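Local coordinates for protein agmatinase (Deinococcus radiodurans, PDB 1WOH) that probably hydrolyses agmatine to putrescine and urea, as a manganese-dependent member of the arginase (ureohydrolase) family that binds two metal ions per subunit, at residues 112-117 with 129-134; 236-241 with 287-292. All coordinates share one frame; numbering follows the deposited sequence.

Contact 1. Residues 112-117 with 129-134; sequences RVPVFL and RAFADV
Phe131 lays the edge of its ring against two side chains of strand 114-118, Phe116 and Pro114. The two phenylalanines approach from opposite directions and touch edge to edge: CZ of Phe131 lies 3.8 Å from CE1 of Phe116, near the plane of either ring. Their planes are turned almost 90° to one another, yet neither ring offers a face to the other, so the pair is not a T-shaped stack. CE1 of Phe131 is equally close, 3.8 Å from CE1 of Phe116, so one ring corner of Phe116 sits against a C-C side of the Phe131 ring. In both residues CG stands opposite the carbonyl carbon (chi1 -56° in Phe116 and -63° in Phe131), which sends each ring across the gap between backbones that stay 11.0 Å apart at their nearest CA atoms, Pro114 and Ala130. Long, flat phenylalanine side chains suit a gap of this width. Pro114 adds a second apolar surface: its CG reaches the same rim of the Phe131 ring, 4.0 Å from CZ, the two side chains running alongside each other in opposite senses. The turn behind the ring, type I from Phe131 to Val134, is closed by Val134 N on Phe131 O at 3.1 Å, and Asn172 also donates to that oxygen. Arg108 of helix 93-108 makes a cation-pi contact with Phe131, touches Pro114, and pairs with Asp133; Tyr225 of strand 223-229 meets the Phe131 ring edge-to-face. Within the strand Pro114 and Phe116 face this loop and Val115 between them packs on helix 284-302, which Val113, at the corner before the strand, also touches. Strand 114-118 itself runs between strands 31-36 and 266-273 of the parallel sheet, and the loop carries the chain from helix 124-128 into strand 137-142.

Contact 2. Residues 236-241 with 287-292; sequences AVIPGT and LLMARL
Val237, Ile238, Leu288 and Met289 meet with no flat group among them, so no face or edge comes into play; apolar branched and unbranched chains do all the touching, carbon to carbon. Leu288 presents one methyl branch and its root to the loop. Its CD2 lies 3.7 Å from CG1 of Val237, the two side chains crossing at roughly a right angle, while its CB is 3.8 Å from CD1 of Ile238. That same Ile238 methyl is 4.0 Å from CD2 of Leu288, and thus rests in the angle between the leucine's stem and its branch. Ile238 gets there by folding twice (chi1 -51°, chi2 -62°), which swings CD1 to the helix although the CB of this residue does not face it. CD1 also approaches CG of Met289, more loosely, at 4.2 Å. Met289 is bent at chi2 and chi3; a long unbranched side chain suits a place where it also packs on Val230 and on Leu55 of helix 51-59. Leu288 departs from a staggered chi1, at -93°; it is shared with Pro246 of the second subunit, so the helix surface serves both the loop and a subunit interface, where Arg291 also forms a salt bridge to Glu245 of that subunit. The loop turns back just after Ile238 through an inverse gamma turn centred on Gly240. It follows strand 223-229 and the manganese ligands Asp229 and Asp231, the Asp-x-Asp pair typical of the arginase family, and the contact joins the segment following these ligands to helix 284-302.

Contacts 1 and 2 lie on opposite sides of the chain's centre, with their own centres 23 Å apart and their nearest atoms about 7 Å apart, so they do not touch. They are joined through helix 284-302: its 287-292 part packs against the loop of contact 2, and further along Val293 meets Val115 on strand 114-118. Metal ligands sit at or just beyond the C-terminal ends of the parallel strands: His121 after 114-118, Asp229 ending 223-229. The side chain of Phe116 is about 10 Å from that of His121, and the side chain of Ile238 about 7 Å from that of Asp231; by these measures contact 2 is nearer the manganese ligands, to which no metal is bound in this chain.

Contact 1. Residues 112-117 with 129-134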
ATOM      1  N   ARG A 112       7.694  32.696 -21.423  1.00 17.54           N
ATOM      2  CA  ARG A 112       9.062  32.575 -21.897  1.00 19.60           C
ATOM      3  C   ARG A 112       9.461  31.106 -21.916  1.00 18.23           C
ATOM      4  O   ARG A 112       9.938  30.597 -22.927  1.00 18.48           O
ATOM      5  CB  ARG A 112      10.009  33.373 -21.001  1.00 23.15           C
ATOM      6  CG  ARG A 112      11.472  33.286 -21.410  1.00 29.40           C
ATOM      7  CD  ARG A 112      12.178  34.614 -21.177  1.00 38.23           C
ATOM      8  NE  ARG A 112      11.885  35.168 -19.859  1.00 43.22           N
ATOM      9  CZ  ARG A 112      12.353  36.329 -19.414  1.00 46.45           C
ATOM     10  NH1 ARG A 112      13.144  37.066 -20.182  1.00 48.34           N
ATOM     11  NH2 ARG A 112      12.030  36.755 -18.199  1.00 47.37           N
ATOM     12  N   VAL A 113       9.250  30.425 -20.797  1.00 16.88           N
ATOM     13  CA  VAL A 113       9.592  29.015 -20.701  1.00 16.87           C
ATOM     14  C   VAL A 113       8.386  28.186 -20.297  1.00 16.28           C
ATOM     15  O   VAL A 113       7.883  28.299 -19.177  1.00 15.66           O
ATOM     16  CB  VAL A 113      10.706  28.761 -19.670  1.00 17.12           C
ATOM     17  CG1 VAL A 113      11.098  27.282 -19.697  1.00 16.29           C
ATOM     18  CG2 VAL A 113      11.914  29.644 -19.964  1.00 19.09           C
ATOM     19  N   PRO A 114       7.885  27.354 -21.219  1.00 15.01           N
ATOM     20  CA  PRO A 114       6.729  26.524 -20.881  1.00 13.99           C
ATOM     21  C   PRO A 114       7.209  25.228 -20.235  1.00 12.38           C
ATOM     22  O   PRO A 114       8.242  24.686 -20.620  1.00 12.28           O
ATOM     23  CB  PRO A 114       6.077  26.285 -22.234  1.00 15.45           C
ATOM     24  CG  PRO A 114       7.269  26.200 -23.142  1.00 14.38           C
ATOM     25  CD  PRO A 114       8.137  27.341 -22.672  1.00 14.14           C
ATOM     26  N   VAL A 115       6.468  24.758 -19.239  1.00 12.08           N
ATOM     27  CA  VAL A 115       6.786  23.515 -18.545  1.00 12.44           C
ATOM     28  C   VAL A 115       5.631  22.555 -18.778  1.00 10.75           C
ATOM     29  O   VAL A 115       4.491  22.832 -18.394  1.00 10.60           O
ATOM     30  CB  VAL A 115       6.966  23.752 -17.044  1.00 14.19           C
ATOM     31  CG1 VAL A 115       7.167  22.426 -16.327  1.00 14.41           C
ATOM     32  CG2 VAL A 115       8.160  24.670 -16.817  1.00 13.97           C
ATOM     33  N   PHE A 116       5.939  21.430 -19.416  1.00 10.86           N
ATOM     34  CA  PHE A 116       4.936  20.424 -19.744  1.00 12.01           C
ATOM     35  C   PHE A 116       5.032  19.221 -18.824  1.00 10.88           C
ATOM     36  O   PHE A 116       6.074  18.575 -18.746  1.00 10.83           O
ATOM     37  CB  PHE A 116       5.118  19.974 -21.195  1.00 11.43           C
ATOM     38  CG  PHE A 116       5.066  21.104 -22.184  1.00 12.67           C
ATOM     39  CD1 PHE A 116       6.156  21.380 -23.005  1.00 12.44           C
ATOM     40  CD2 PHE A 116       3.937  21.911 -22.276  1.00 12.75           C
ATOM     41  CE1 PHE A 116       6.120  22.445 -23.899  1.00 15.39           C
ATOM     42  CE2 PHE A 116       3.895  22.975 -23.166  1.00 13.10           C
ATOM     43  CZ  PHE A 116       4.989  23.242 -23.977  1.00 14.82           C
ATOM     44  N   LEU A 117       3.925  18.908 -18.162  1.00 12.62           N
ATOM     45  CA  LEU A 117       3.870  17.788 -17.234  1.00 12.19           C
ATOM     46  C   LEU A 117       3.137  16.592 -17.849  1.00 11.70           C
ATOM     47  O   LEU A 117       1.933  16.656 -18.087  1.00 12.24           O
ATOM     48  CB  LEU A 117       3.153  18.228 -15.949  1.00 11.15           C
ATOM     49  CG  LEU A 117       3.646  19.553 -15.352  1.00 12.54           C
ATOM     50  CD1 LEU A 117       2.760  19.964 -14.192  1.00 13.68           C
ATOM     51  CD2 LEU A 117       5.086  19.409 -14.895  1.00 10.92           C
ATOM     52  N   ARG A 129       5.777  19.503 -31.642  1.00 14.45           N
ATOM     53  CA  ARG A 129       5.227  20.078 -32.866  1.00 14.50           C
ATOM     54  C   ARG A 129       4.936  21.566 -32.693  1.00 16.02           C
ATOM     55  O   ARG A 129       4.842  22.306 -33.674  1.00 16.73           O
ATOM     56  CB  ARG A 129       3.944  19.356 -33.290  1.00 15.11           C
ATOM     57  CG  ARG A 129       4.149  17.920 -33.742  1.00 14.10           C
ATOM     58  CD  ARG A 129       2.941  17.387 -34.526  1.00 15.31           C
ATOM     59  NE  ARG A 129       1.699  17.421 -33.759  1.00 17.12           N
ATOM     60  CZ  ARG A 129       0.567  16.841 -34.151  1.00 18.10           C
ATOM     61  NH1 ARG A 129       0.522  16.181 -35.304  1.00 18.51           N
ATOM     62  NH2 ARG A 129      -0.521  16.917 -33.399  1.00 17.15           N
ATOM     63  N   ALA A 130       4.801  22.006 -31.446  1.00 16.15           N
ATOM     64  CA  ALA A 130       4.516  23.408 -31.176  1.00 15.60           C
ATOM     65  C   ALA A 130       5.755  24.295 -31.284  1.00 17.18           C
ATOM     66  O   ALA A 130       5.663  25.512 -31.121  1.00 18.06           O
ATOM     67  CB  ALA A 130       3.893  23.555 -29.798  1.00 15.14           C
ATOM     68  N   PHE A 131       6.907  23.687 -31.556  1.00 16.63           N
ATOM     69  CA  PHE A 131       8.162  24.429 -31.671  1.00 17.26           C
ATOM     70  C   PHE A 131       8.702  24.388 -33.102  1.00 18.18           C
ATOM     71  O   PHE A 131       9.909  24.441 -33.328  1.00 18.71           O
ATOM     72  CB  PHE A 131       9.209  23.846 -30.714  1.00 15.54           C
ATOM     73  CG  PHE A 131       8.837  23.967 -29.261  1.00 15.95           C
ATOM     74  CD1 PHE A 131       7.808  23.195 -28.721  1.00 14.86           C
ATOM     75  CD2 PHE A 131       9.507  24.865 -28.434  1.00 15.95           C
ATOM     76  CE1 PHE A 131       7.452  23.317 -27.373  1.00 13.08           C
ATOM     77  CE2 PHE A 131       9.164  24.997 -27.086  1.00 12.59           C
ATOM     78  CZ  PHE A 131       8.135  24.223 -26.553  1.00 13.30           C
ATOM     79  N   ALA A 132       7.799  24.298 -34.068  1.00 18.97           N
ATOM     80  CA  ALA A 132       8.202  24.239 -35.468  1.00 21.03           C
ATOM     81  C   ALA A 132       8.972  25.480 -35.922  1.00 20.38           C
ATOM     82  O   ALA A 132       9.801  25.399 -36.828  1.00 22.65           O
ATOM     83  CB  ALA A 132       6.973  24.038 -36.350  1.00 20.18           C
ATOM     84  N   ASP A 133       8.710  26.618 -35.288  1.00 22.71           N
ATOM     85  CA  ASP A 133       9.372  27.862 -35.672  1.00 24.29           C
ATOM     86  C   ASP A 133      10.700  28.136 -34.977  1.00 24.36           C
ATOM     87  O   ASP A 133      11.265  29.219 -35.127  1.00 24.24           O
ATOM     88  CB  ASP A 133       8.425  29.050 -35.457  1.00 26.70           C
ATOM     89  CG  ASP A 133       8.080  29.272 -33.996  1.00 28.84           C
ATOM     90  OD1 ASP A 133       7.183  30.096 -33.719  1.00 29.80           O
ATOM     91  OD2 ASP A 133       8.706  28.633 -33.126  1.00 29.40           O
ATOM     92  N   VAL A 134      11.199  27.166 -34.216  1.00 24.40           N
ATOM     93  CA  VAL A 134      12.476  27.340 -33.525  1.00 22.69           C
ATOM     94  C   VAL A 134      13.619  26.847 -34.409  1.00 23.60           C
ATOM     95  O   VAL A 134      13.734  25.653 -34.696  1.00 24.05           O
ATOM     96  CB  VAL A 134      12.498  26.569 -32.182  1.00 21.64           C
ATOM     97  CG1 VAL A 134      13.853  26.733 -31.510  1.00 21.88           C
ATOM     98  CG2 VAL A 134      11.391  27.078 -31.275  1.00 18.06           C
TER

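Contact 2. Residues 236-241 with 287-292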
ATOM      1  N   ALA A 236      16.098   3.557  -7.382  1.00  8.07           N
ATOM      2  CA  ALA A 236      16.155   3.627  -5.927  1.00  8.32           C
ATOM      3  C   ALA A 236      15.750   5.040  -5.528  1.00  9.71           C
ATOM      4  O   ALA A 236      15.137   5.251  -4.489  1.00 10.54           O
ATOM      5  CB  ALA A 236      17.569   3.317  -5.428  1.00  9.28           C
ATOM      6  N   VAL A 237      16.084   6.002  -6.384  1.00  9.10           N
ATOM      7  CA  VAL A 237      15.761   7.401  -6.128  1.00 10.57           C
ATOM      8  C   VAL A 237      14.332   7.731  -6.556  1.00 10.14           C
ATOM      9  O   VAL A 237      13.554   8.272  -5.771  1.00 10.66           O
ATOM     10  CB  VAL A 237      16.741   8.325  -6.872  1.00 11.15           C
ATOM     11  CG1 VAL A 237      16.404   9.782  -6.597  1.00 11.65           C
ATOM     12  CG2 VAL A 237      18.172   8.007  -6.429  1.00 11.15           C
ATOM     13  N   ILE A 238      14.001   7.402  -7.803  1.00  9.55           N
ATOM     14  CA  ILE A 238      12.672   7.647  -8.363  1.00  6.19           C
ATOM     15  C   ILE A 238      12.053   6.313  -8.818  1.00  6.95           C
ATOM     16  O   ILE A 238      12.110   5.966  -9.997  1.00  6.93           O
ATOM     17  CB  ILE A 238      12.764   8.578  -9.596  1.00  8.67           C
ATOM     18  CG1 ILE A 238      13.570   9.833  -9.247  1.00  9.93           C
ATOM     19  CG2 ILE A 238      11.362   8.940 -10.080  1.00  9.68           C
ATOM     20  CD1 ILE A 238      12.945  10.699  -8.143  1.00  8.29           C
ATOM     21  N   PRO A 239      11.469   5.548  -7.888  1.00  7.88           N
ATOM     22  CA  PRO A 239      10.865   4.263  -8.255  1.00  6.38           C
ATOM     23  C   PRO A 239       9.518   4.370  -8.977  1.00  7.12           C
ATOM     24  O   PRO A 239       9.082   3.410  -9.600  1.00  7.50           O
ATOM     25  CB  PRO A 239      10.733   3.550  -6.906  1.00  8.80           C
ATOM     26  CG  PRO A 239      10.410   4.688  -5.982  1.00  7.42           C
ATOM     27  CD  PRO A 239      11.429   5.742  -6.425  1.00  6.63           C
ATOM     28  N   GLY A 240       8.872   5.528  -8.875  1.00  7.70           N
ATOM     29  CA  GLY A 240       7.568   5.723  -9.495  1.00  8.60           C
ATOM     30  C   GLY A 240       7.570   5.936 -10.997  1.00  7.40           C
ATOM     31  O   GLY A 240       7.372   7.055 -11.480  1.00  8.26           O
ATOM     32  N   THR A 241       7.788   4.860 -11.743  1.00  8.06           N
ATOM     33  CA  THR A 241       7.805   4.933 -13.206  1.00  6.42           C
ATOM     34  C   THR A 241       7.507   3.540 -13.767  1.00  8.02           C
ATOM     35  O   THR A 241       7.829   2.530 -13.145  1.00  9.00           O
ATOM     36  CB  THR A 241       9.175   5.462 -13.736  1.00  9.55           C
ATOM     37  OG1 THR A 241       9.063   5.776 -15.129  1.00  9.27           O
ATOM     38  CG2 THR A 241      10.266   4.440 -13.555  1.00  8.60           C
ATOM     39  N   LEU A 287       7.722  14.233  -5.245  1.00 10.03           N
ATOM     40  CA  LEU A 287       8.325  15.314  -4.477  1.00 11.02           C
ATOM     41  C   LEU A 287       9.659  15.720  -5.091  1.00 10.40           C
ATOM     42  O   LEU A 287       9.900  16.906  -5.338  1.00 10.92           O
ATOM     43  CB  LEU A 287       8.504  14.886  -3.018  1.00 12.19           C
ATOM     44  CG  LEU A 287       7.179  14.909  -2.245  1.00 10.98           C
ATOM     45  CD1 LEU A 287       7.333  14.250  -0.882  1.00 10.46           C
ATOM     46  CD2 LEU A 287       6.724  16.363  -2.096  1.00 13.50           C
ATOM     47  N   LEU A 288      10.512  14.735  -5.362  1.00  8.68           N
ATOM     48  CA  LEU A 288      11.807  14.995  -5.958  1.00  9.08           C
ATOM     49  C   LEU A 288      11.723  15.527  -7.380  1.00 10.02           C
ATOM     50  O   LEU A 288      12.495  16.407  -7.756  1.00 11.07           O
ATOM     51  CB  LEU A 288      12.674  13.736  -5.944  1.00 10.01           C
ATOM     52  CG  LEU A 288      13.587  13.606  -4.721  1.00 12.01           C
ATOM     53  CD1 LEU A 288      12.754  13.658  -3.447  1.00 13.03           C
ATOM     54  CD2 LEU A 288      14.387  12.314  -4.808  1.00 11.70           C
ATOM     55  N   MET A 289      10.798  15.000  -8.177  1.00  7.58           N
ATOM     56  CA  MET A 289      10.678  15.469  -9.554  1.00  9.19           C
ATOM     57  C   MET A 289      10.075  16.867  -9.676  1.00 10.48           C
ATOM     58  O   MET A 289      10.370  17.592 -10.628  1.00 11.62           O
ATOM     59  CB  MET A 289       9.897  14.459 -10.391  1.00 10.75           C
ATOM     60  CG  MET A 289      10.666  13.166 -10.641  1.00 12.39           C
ATOM     61  SD  MET A 289      12.256  13.342 -11.540  1.00 10.05           S
ATOM     62  CE  MET A 289      12.077  14.949 -12.296  1.00 23.00           C
ATOM     63  N   ALA A 290       9.230  17.255  -8.727  1.00 10.08           N
ATOM     64  CA  ALA A 290       8.668  18.601  -8.754  1.00 11.62           C
ATOM     65  C   ALA A 290       9.819  19.557  -8.428  1.00 13.61           C
ATOM     66  O   ALA A 290       9.934  20.641  -9.011  1.00 12.68           O
ATOM     67  CB  ALA A 290       7.561  18.742  -7.720  1.00 13.40           C
ATOM     68  N   ARG A 291      10.679  19.149  -7.494  1.00 12.99           N
ATOM     69  CA  ARG A 291      11.814  19.985  -7.126  1.00 13.03           C
ATOM     70  C   ARG A 291      12.776  20.112  -8.303  1.00 12.61           C
ATOM     71  O   ARG A 291      13.339  21.179  -8.547  1.00 11.60           O
ATOM     72  CB  ARG A 291      12.569  19.408  -5.926  1.00 15.57           C
ATOM     73  CG  ARG A 291      13.715  20.320  -5.510  1.00 17.20           C
ATOM     74  CD  ARG A 291      14.687  19.679  -4.548  1.00 21.49           C
ATOM     75  NE  ARG A 291      16.045  20.104  -4.877  1.00 21.66           N
ATOM     76  CZ  ARG A 291      17.077  20.048  -4.044  1.00 21.62           C
ATOM     77  NH1 ARG A 291      16.916  19.591  -2.811  1.00 22.67           N
ATOM     78  NH2 ARG A 291      18.276  20.433  -4.460  1.00 22.11           N
ATOM     79  N   LEU A 292      12.974  19.018  -9.031  1.00 10.19           N
ATOM     80  CA  LEU A 292      13.871  19.050 -10.177  1.00 10.89           C
ATOM     81  C   LEU A 292      13.402  20.109 -11.167  1.00 10.17           C
ATOM     82  O   LEU A 292      14.212  20.855 -11.720  1.00 11.26           O
ATOM     83  CB  LEU A 292      13.914  17.688 -10.893  1.00  9.61           C
ATOM     84  CG  LEU A 292      15.006  17.616 -11.968  1.00  8.83           C
ATOM     85  CD1 LEU A 292      16.306  17.155 -11.312  1.00 11.73           C
ATOM     86  CD2 LEU A 292      14.636  16.632 -13.069  1.00  9.20           C
TER